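Local atomic coordinates of kunitz-type conkunitzin-S1 (Conus striatus, PDB entry 6Q6C), a protein that blocks voltage-gated potassium channels of the Shaker family as a Kunitz-type neurotoxin from the venom of a cone snail. Residues I23-A28 / D55-T60; L33-T38 / E44-R49. The protein carries 1 engineered substitution. All coordinates share one frame; numbering follows the deposited sequence. Where two conformers were deposited one is given.

Interaction 1. Residues I23-A28 / D55-T60. Engineered in segment 55-60: D55 (natural residue Arg).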
loop_
_atom_site.group_PDB
_atom_site.type_symbol
_atom_site.label_atom_id
_atom_site.label_comp_id
_atom_site.label_asym_id
_atom_site.label_seq_id
_atom_site.Cartn_x
_atom_site.Cartn_y
_atom_site.Cartn_z
ATOM N N ILE A 23 3.822 -2.057 -2.022
ATOM C CA ILE A 23 3.711 -0.603 -2.291
ATOM C C ILE A 23 2.467 -0.070 -1.583
ATOM O O ILE A 23 1.430 -0.760 -1.600
ATOM C CB ILE A 23 3.633 -0.383 -3.819
ATOM C CG1 ILE A 23 4.796 -1.011 -4.598
ATOM C CG2 ILE A 23 3.518 1.106 -4.087
ATOM C CD1 ILE A 23 6.119 -0.469 -4.254
ATOM N N TYR A 24 2.588 1.099 -0.973
ATOM C CA TYR A 24 1.450 1.747 -0.342
ATOM C C TYR A 24 1.381 3.181 -0.884
ATOM O O TYR A 24 2.388 3.757 -1.242
ATOM C CB TYR A 24 1.509 1.687 1.178
ATOM C CG TYR A 24 2.452 2.681 1.821
ATOM C CD1 TYR A 24 3.800 2.487 1.778
ATOM C CD2 TYR A 24 1.980 3.848 2.406
ATOM C CE1 TYR A 24 4.685 3.366 2.359
ATOM C CE2 TYR A 24 2.860 4.786 2.928
ATOM C CZ TYR A 24 4.234 4.569 2.839
ATOM O OH TYR A 24 5.059 5.556 3.356
ATOM N N TYR A 25 0.168 3.721 -0.866
ATOM C CA TYR A 25 -0.032 5.136 -1.197
ATOM C C TYR A 25 0.175 5.979 0.051
ATOM O O TYR A 25 -0.531 5.794 1.038
ATOM C CB TYR A 25 -1.380 5.413 -1.850
ATOM C CG TYR A 25 -1.529 6.858 -2.261
ATOM C CD1 TYR A 25 -0.804 7.361 -3.316
ATOM C CD2 TYR A 25 -2.418 7.696 -1.625
ATOM C CE1 TYR A 25 -0.928 8.696 -3.709
ATOM C CE2 TYR A 25 -2.579 9.019 -2.022
ATOM C CZ TYR A 25 -1.881 9.504 -3.105
ATOM O OH TYR A 25 -1.980 10.828 -3.481
ATOM N N ASN A 26 1.105 6.902 -0.018
ATOM C CA ASN A 26 1.366 7.874 1.057
ATOM C C ASN A 26 0.649 9.168 0.670
ATOM O O ASN A 26 1.132 9.922 -0.143
ATOM C CB ASN A 26 2.860 8.064 1.283
ATOM C CG ASN A 26 3.213 8.894 2.493
ATOM O OD1 ASN A 26 2.674 10.014 2.638
ATOM N ND2 ASN A 26 4.156 8.428 3.293
ATOM N N SER A 27 -0.510 9.384 1.270
ATOM C CA SER A 27 -1.385 10.517 0.894
ATOM C C SER A 27 -0.688 11.842 1.149
ATOM O O SER A 27 -0.896 12.790 0.355
ATOM C CB SER A 27 -2.766 10.444 1.511
ATOM O OG SER A 27 -2.744 10.570 2.924
ATOM N N ALA A 28 0.016 11.987 2.276
ATOM C CA ALA A 28 0.604 13.291 2.613
ATOM C C ALA A 28 1.687 13.650 1.588
ATOM O O ALA A 28 1.913 14.830 1.324
ATOM C CB ALA A 28 1.161 13.353 4.009
ATOM N N ASP A 55 -2.305 3.912 -10.402
ATOM C CA ASP A 55 -3.579 3.905 -11.174
ATOM C C ASP A 55 -4.746 4.059 -10.202
ATOM O O ASP A 55 -5.747 4.686 -10.509
ATOM C CB ASP A 55 -3.619 2.604 -11.949
ATOM C CG ASP A 55 -4.691 2.515 -13.016
ATOM O OD1 ASP A 55 -4.850 3.453 -13.806
ATOM O OD2 ASP A 55 -5.306 1.471 -13.071
ATOM N N THR A 56 -4.657 3.438 -9.032
ATOM C CA THR A 56 -5.760 3.416 -8.041
ATOM C C THR A 56 -5.828 4.714 -7.242
ATOM O O THR A 56 -6.955 5.195 -6.963
ATOM C CB THR A 56 -5.623 2.223 -7.100
ATOM O OG1 THR A 56 -5.613 1.037 -7.867
ATOM C CG2 THR A 56 -6.712 2.161 -6.064
ATOM N N CYS A 57 -4.699 5.256 -6.829
ATOM C CA CYS A 57 -4.639 6.302 -5.799
ATOM C C CYS A 57 -4.112 7.646 -6.308
ATOM O O CYS A 57 -4.515 8.611 -5.769
ATOM C CB CYS A 57 -3.801 5.881 -4.600
ATOM S SG CYS A 57 -4.553 4.518 -3.685
ATOM N N LEU A 58 -3.204 7.690 -7.273
ATOM C CA LEU A 58 -2.553 8.956 -7.632
ATOM C C LEU A 58 -3.342 9.587 -8.774
ATOM O O LEU A 58 -3.594 10.765 -8.731
ATOM C CB LEU A 58 -1.118 8.652 -8.021
ATOM C CG LEU A 58 -0.245 9.858 -8.273
ATOM C CD1 LEU A 58 -0.298 10.889 -7.129
ATOM C CD2 LEU A 58 1.172 9.388 -8.543
ATOM N N TYR A 59 -3.730 8.808 -9.772
ATOM C CA TYR A 59 -4.356 9.285 -11.032
ATOM C C TYR A 59 -5.830 8.916 -11.018
ATOM O O TYR A 59 -6.248 8.058 -11.816
ATOM C CB TYR A 59 -3.602 8.682 -12.222
ATOM C CG TYR A 59 -2.157 9.082 -12.229
ATOM C CD1 TYR A 59 -1.816 10.421 -12.432
ATOM C CD2 TYR A 59 -1.130 8.186 -12.002
ATOM C CE1 TYR A 59 -0.506 10.851 -12.374
ATOM C CE2 TYR A 59 0.192 8.595 -11.967
ATOM C CZ TYR A 59 0.515 9.930 -12.206
ATOM O OH TYR A 59 1.811 10.416 -12.118
ATOM N N THR A 60 -6.548 9.474 -10.052
ATOM C CA THR A 60 -8.028 9.405 -9.900
ATOM C C THR A 60 -8.666 10.721 -10.374
ATOM O O THR A 60 -8.830 10.982 -11.566
ATOM C CB THR A 60 -8.422 9.194 -8.436
ATOM O OG1 THR A 60 -8.128 10.456 -7.816
ATOM C CG2 THR A 60 -7.732 8.003 -7.794
#
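Y25 lays one face of its ring against C57, so that strand 20-26 meets the last part of helix 50-58 through an aromatic plate and a cysteine methylene. The CB of C57 sits 3.7 Å from the centroid of the Y25 ring, 22° off the ring normal, a CH-pi contact displaced toward the CG end; the closest pair, Y25 CG and C57 CB, is 3.4 Å apart. Y25 reaches the helix because its CG is anti to the backbone N (chi1 -176°), which carries the ring outward from the strand. The sulfur stands less directly over the ring: C57 SG is 4.8 Å from the Y25 centroid in an oblique sulfur-aromatic contact, and it is committed to the disulfide with C7. C53 and C32, which form the other disulfide, also touch Y25, leaving this end of the contact tightly packed and well buried.

Farther along the ring the fit slackens. L58 crosses Y25 at about a right angle and offers one methyl, CD1, to the ring edge, 4.1 Å from Y25 CE1 and 4.0 Å from Y25 OH. L58 is partly exposed, and beyond it Y59 is exposed, its ring lying over L58 CG. The Y24 side chain leaves the strand on its other side, where N26 ND2 donates to Y24 OH at 3.0 Å, nearly in the N26 amide plane.

Helix and strand are thus joined by apolar and ring contacts beside two cystines, as in the core of the Kunitz (BPTI-like) fold, where the C-terminal helix is pinned to the N-terminal segment and packs against the twisted beta hairpin.

Interaction 2. Residues L33-T38 / E44-R49. With NO3 (nitrate ion), chain E; NO3 (nitrate ion), chain D; NO3 (nitrate ion), chain F; PO4 (phosphate ion), chain C.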
loop_
_atom_site.group_PDB
_atom_site.type_symbol
_atom_site.label_atom_id
_atom_site.label_comp_id
_atom_site.label_asym_id
_atom_site.label_seq_id
_atom_site.Cartn_x
_atom_site.Cartn_y
_atom_site.Cartn_z
ATOM N N LEU A 33 4.950 4.389 -2.287
ATOM C CA LEU A 33 6.197 4.093 -1.623
ATOM C C LEU A 33 6.293 2.640 -1.205
ATOM O O LEU A 33 5.306 1.958 -1.200
ATOM C CB LEU A 33 6.422 5.045 -0.451
ATOM C CG LEU A 33 6.445 6.534 -0.796
ATOM C CD1 LEU A 33 6.571 7.405 0.418
ATOM C CD2 LEU A 33 7.618 6.810 -1.708
ATOM N N ARG A 34 7.508 2.197 -0.879
ATOM C CA ARG A 34 7.781 0.780 -0.602
ATOM C C ARG A 34 7.589 0.481 0.881
ATOM O O ARG A 34 8.037 1.252 1.758
ATOM C CB ARG A 34 9.202 0.410 -1.007
ATOM C CG ARG A 34 9.430 0.415 -2.512
ATOM C CD ARG A 34 10.916 0.200 -2.755
ATOM N NE ARG A 34 11.694 1.384 -2.413
ATOM C CZ ARG A 34 12.625 1.437 -1.473
ATOM N NH1 ARG A 34 13.257 2.575 -1.228
ATOM N NH2 ARG A 34 12.964 0.340 -0.823
ATOM N N PHE A 35 7.071 -0.695 1.168
ATOM C CA PHE A 35 7.014 -1.183 2.534
ATOM C C PHE A 35 7.128 -2.709 2.563
ATOM O O PHE A 35 7.050 -3.373 1.531
ATOM C CB PHE A 35 5.808 -0.687 3.319
ATOM C CG PHE A 35 4.531 -1.388 3.014
ATOM C CD1 PHE A 35 3.846 -1.197 1.819
ATOM C CD2 PHE A 35 3.926 -2.135 3.987
ATOM C CE1 PHE A 35 2.622 -1.807 1.619
ATOM C CE2 PHE A 35 2.680 -2.718 3.807
ATOM C CZ PHE A 35 2.043 -2.569 2.607
ATOM N N ASP A 36 7.419 -3.185 3.763
ATOM C CA ASP A 36 7.556 -4.625 4.025
ATOM C C ASP A 36 6.250 -5.139 4.612
ATOM O O ASP A 36 5.740 -4.589 5.613
ATOM C CB ASP A 36 8.664 -4.926 5.021
ATOM C CG ASP A 36 8.661 -6.381 5.495
ATOM O OD1 ASP A 36 8.994 -7.225 4.737
ATOM O OD2 ASP A 36 8.524 -6.643 6.716
ATOM N N TYR A 37 5.740 -6.207 3.985
ATOM C CA TYR A 37 4.479 -6.824 4.407
ATOM C C TYR A 37 4.729 -8.261 4.830
ATOM O O TYR A 37 5.562 -8.960 4.177
ATOM C CB TYR A 37 3.525 -6.752 3.221
ATOM C CG TYR A 37 2.144 -7.347 3.447
ATOM C CD1 TYR A 37 1.356 -6.906 4.500
ATOM C CD2 TYR A 37 1.638 -8.389 2.671
ATOM C CE1 TYR A 37 0.112 -7.456 4.747
ATOM C CE2 TYR A 37 0.363 -8.918 2.882
ATOM C CZ TYR A 37 -0.402 -8.477 3.943
ATOM O OH TYR A 37 -1.644 -8.999 4.175
ATOM N N THR A 38 4.030 -8.656 5.879
ATOM C CA THR A 38 4.220 -10.005 6.446
ATOM C C THR A 38 3.337 -11.058 5.838
ATOM O O THR A 38 3.424 -12.233 6.285
ATOM C CB THR A 38 4.052 -9.989 7.953
ATOM O OG1 THR A 38 2.663 -9.681 8.194
ATOM C CG2 THR A 38 5.006 -9.056 8.653
ATOM N N GLU A 44 -6.173 -2.595 2.866
ATOM C CA GLU A 44 -6.312 -2.481 1.397
ATOM C C GLU A 44 -5.286 -1.525 0.779
ATOM O O GLU A 44 -5.197 -1.497 -0.421
ATOM C CB GLU A 44 -7.735 -2.051 1.104
ATOM C CG GLU A 44 -8.731 -3.185 1.280
ATOM C CD GLU A 44 -10.144 -2.619 1.303
ATOM O OE1 GLU A 44 -10.334 -1.428 1.692
ATOM O OE2 GLU A 44 -11.048 -3.345 0.931
ATOM N N ASN A 45 -4.541 -0.736 1.551
ATOM C CA ASN A 45 -3.533 0.173 0.982
ATOM C C ASN A 45 -2.243 -0.620 0.761
ATOM O O ASN A 45 -1.284 -0.458 1.500
ATOM C CB ASN A 45 -3.344 1.403 1.835
ATOM C CG ASN A 45 -2.511 2.434 1.136
ATOM O OD1 ASN A 45 -2.085 2.259 0.002
ATOM N ND2 ASN A 45 -2.227 3.510 1.847
ATOM N N ASN A 46 -2.321 -1.593 -0.126
ATOM C CA ASN A 46 -1.309 -2.668 -0.225
ATOM C C ASN A 46 -1.333 -3.150 -1.653
ATOM O O ASN A 46 -2.326 -3.775 -2.034
ATOM C CB ASN A 46 -1.666 -3.730 0.811
ATOM C CG ASN A 46 -0.681 -4.879 0.816
ATOM O OD1 ASN A 46 -0.093 -5.166 -0.199
ATOM N ND2 ASN A 46 -0.455 -5.446 1.997
ATOM N N PHE A 47 -0.295 -2.840 -2.430
ATOM C CA PHE A 47 -0.259 -3.150 -3.874
ATOM C C PHE A 47 1.034 -3.921 -4.154
ATOM O O PHE A 47 2.097 -3.664 -3.591
ATOM C CB PHE A 47 -0.276 -1.895 -4.753
ATOM C CG PHE A 47 -1.463 -1.007 -4.457
ATOM C CD1 PHE A 47 -1.438 -0.082 -3.428
ATOM C CD2 PHE A 47 -2.579 -1.101 -5.253
ATOM C CE1 PHE A 47 -2.572 0.655 -3.140
ATOM C CE2 PHE A 47 -3.714 -0.342 -4.994
ATOM C CZ PHE A 47 -3.677 0.534 -3.954
ATOM N N ARG A 48 0.968 -4.866 -5.075
ATOM C CA ARG A 48 2.158 -5.567 -5.559
ATOM C C ARG A 48 2.980 -4.692 -6.484
ATOM O O ARG A 48 4.262 -4.875 -6.466
ATOM C CB ARG A 48 1.836 -6.888 -6.229
ATOM C CG ARG A 48 1.262 -7.888 -5.243
ATOM C CD ARG A 48 1.041 -9.218 -5.938
ATOM N NE ARG A 48 0.478 -10.230 -5.082
ATOM C CZ ARG A 48 1.158 -11.010 -4.270
ATOM N NH1 ARG A 48 2.471 -10.869 -4.203
ATOM N NH2 ARG A 48 0.516 -11.867 -3.482
ATOM N N ARG A 49 2.359 -3.853 -7.278
ATOM C CA ARG A 49 3.071 -3.060 -8.290
ATOM C C ARG A 49 2.814 -1.577 -8.077
ATOM O O ARG A 49 1.670 -1.169 -7.740
ATOM C CB ARG A 49 2.557 -3.489 -9.660
ATOM C CG ARG A 49 2.951 -4.916 -9.990
ATOM C CD ARG A 49 2.908 -5.109 -11.465
ATOM N NE ARG A 49 1.582 -4.806 -11.943
ATOM C CZ ARG A 49 1.290 -4.157 -13.072
ATOM N NH1 ARG A 49 2.232 -3.614 -13.841
ATOM N NH2 ARG A 49 0.019 -4.003 -13.394
HETATM N N NO3 E . -2.548 -9.530 1.017
HETATM O O1 NO3 E . -2.736 -10.337 2.376
HETATM O O2 NO3 E . -1.317 -10.029 -0.167
HETATM O O3 NO3 E . -2.526 -7.960 0.951
HETATM N N NO3 D . -1.962 -5.392 -7.140
HETATM O O1 NO3 D . -1.798 -5.698 -5.709
HETATM O O2 NO3 D . -3.183 -5.027 -7.641
HETATM O O3 NO3 D . -0.596 -4.597 -7.781
HETATM N N NO3 F . -2.362 -11.791 -4.780
HETATM O O1 NO3 F . -2.711 -11.865 -3.581
HETATM O O2 NO3 F . -1.986 -13.097 -5.531
HETATM O O3 NO3 F . -2.298 -10.229 -5.574
HETATM P P PO4 C . 1.696 -14.626 -0.672
HETATM O O1 PO4 C . 2.490 -14.483 0.626
HETATM O O2 PO4 C . 0.967 -13.305 -0.924
HETATM O O3 PO4 C . 0.855 -15.859 -0.652
HETATM O O4 PO4 C . 2.681 -14.740 -1.858
#
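In the Kunitz fold the irregular segment leading to the C-terminal helix runs beside the beta hairpin, and here N46 in that segment meets Y37 and F35 on strand 31-37. The ND2 of N46 stands 3.3 Å above the centre of the Y37 ring, and the amide plane is turned 89° to the ring, so the amide presents its nitrogen end to the aromatic face rather than stacking flat on it. With CG anti to the backbone N (chi1 -179°), the N46 amide is carried away from its own backbone and across to the two rings. F35 touches the same amide obliquely, its CZ 3.9 Å from N46 ND2, and also approaches the carbonyl O of N45. N45 centres an inverse gamma turn; its own amide is held by Y25 N and L9 O.

Several anions, probably from the crystallisation liquor, collect around the segment. One nitrate lies at the edge of the Y37 ring near its hydroxyl. Another is gripped by backbone: the N of R48 gives it a bond of 3.0 Å to O1, and the N of R49, at the N-cap of helix 50-58, reaches its O3. The extended R48 side chain spans a third nitrate and the phosphate, which K18 also holds. R48 NE donates to O3 of this third nitrate at an angle of 163°. R48 NH2 donates to phosphate O2 at 3.0 Å.

In the fold
The two contacts lie about 11 Å apart, centre to centre, within one small Kunitz domain, and share its two-stranded antiparallel sheet. Interaction 1 ties strand 20-26 to helix 50-58 and brackets interaction 2 in the sequence, since strand 31-37 and the loop 44-49 both fall between its segments. They also touch directly: I23 O and F47 N, 2.8 Å apart, probably form a hydrogen bond, which adds to the bond of the N45 side chain to strand 20-26. The loop is therefore fastened to that strand while it packs on strand 31-37. Hairpin, loop and helix are joined into one compact unit, in a toxin with just two disulfides.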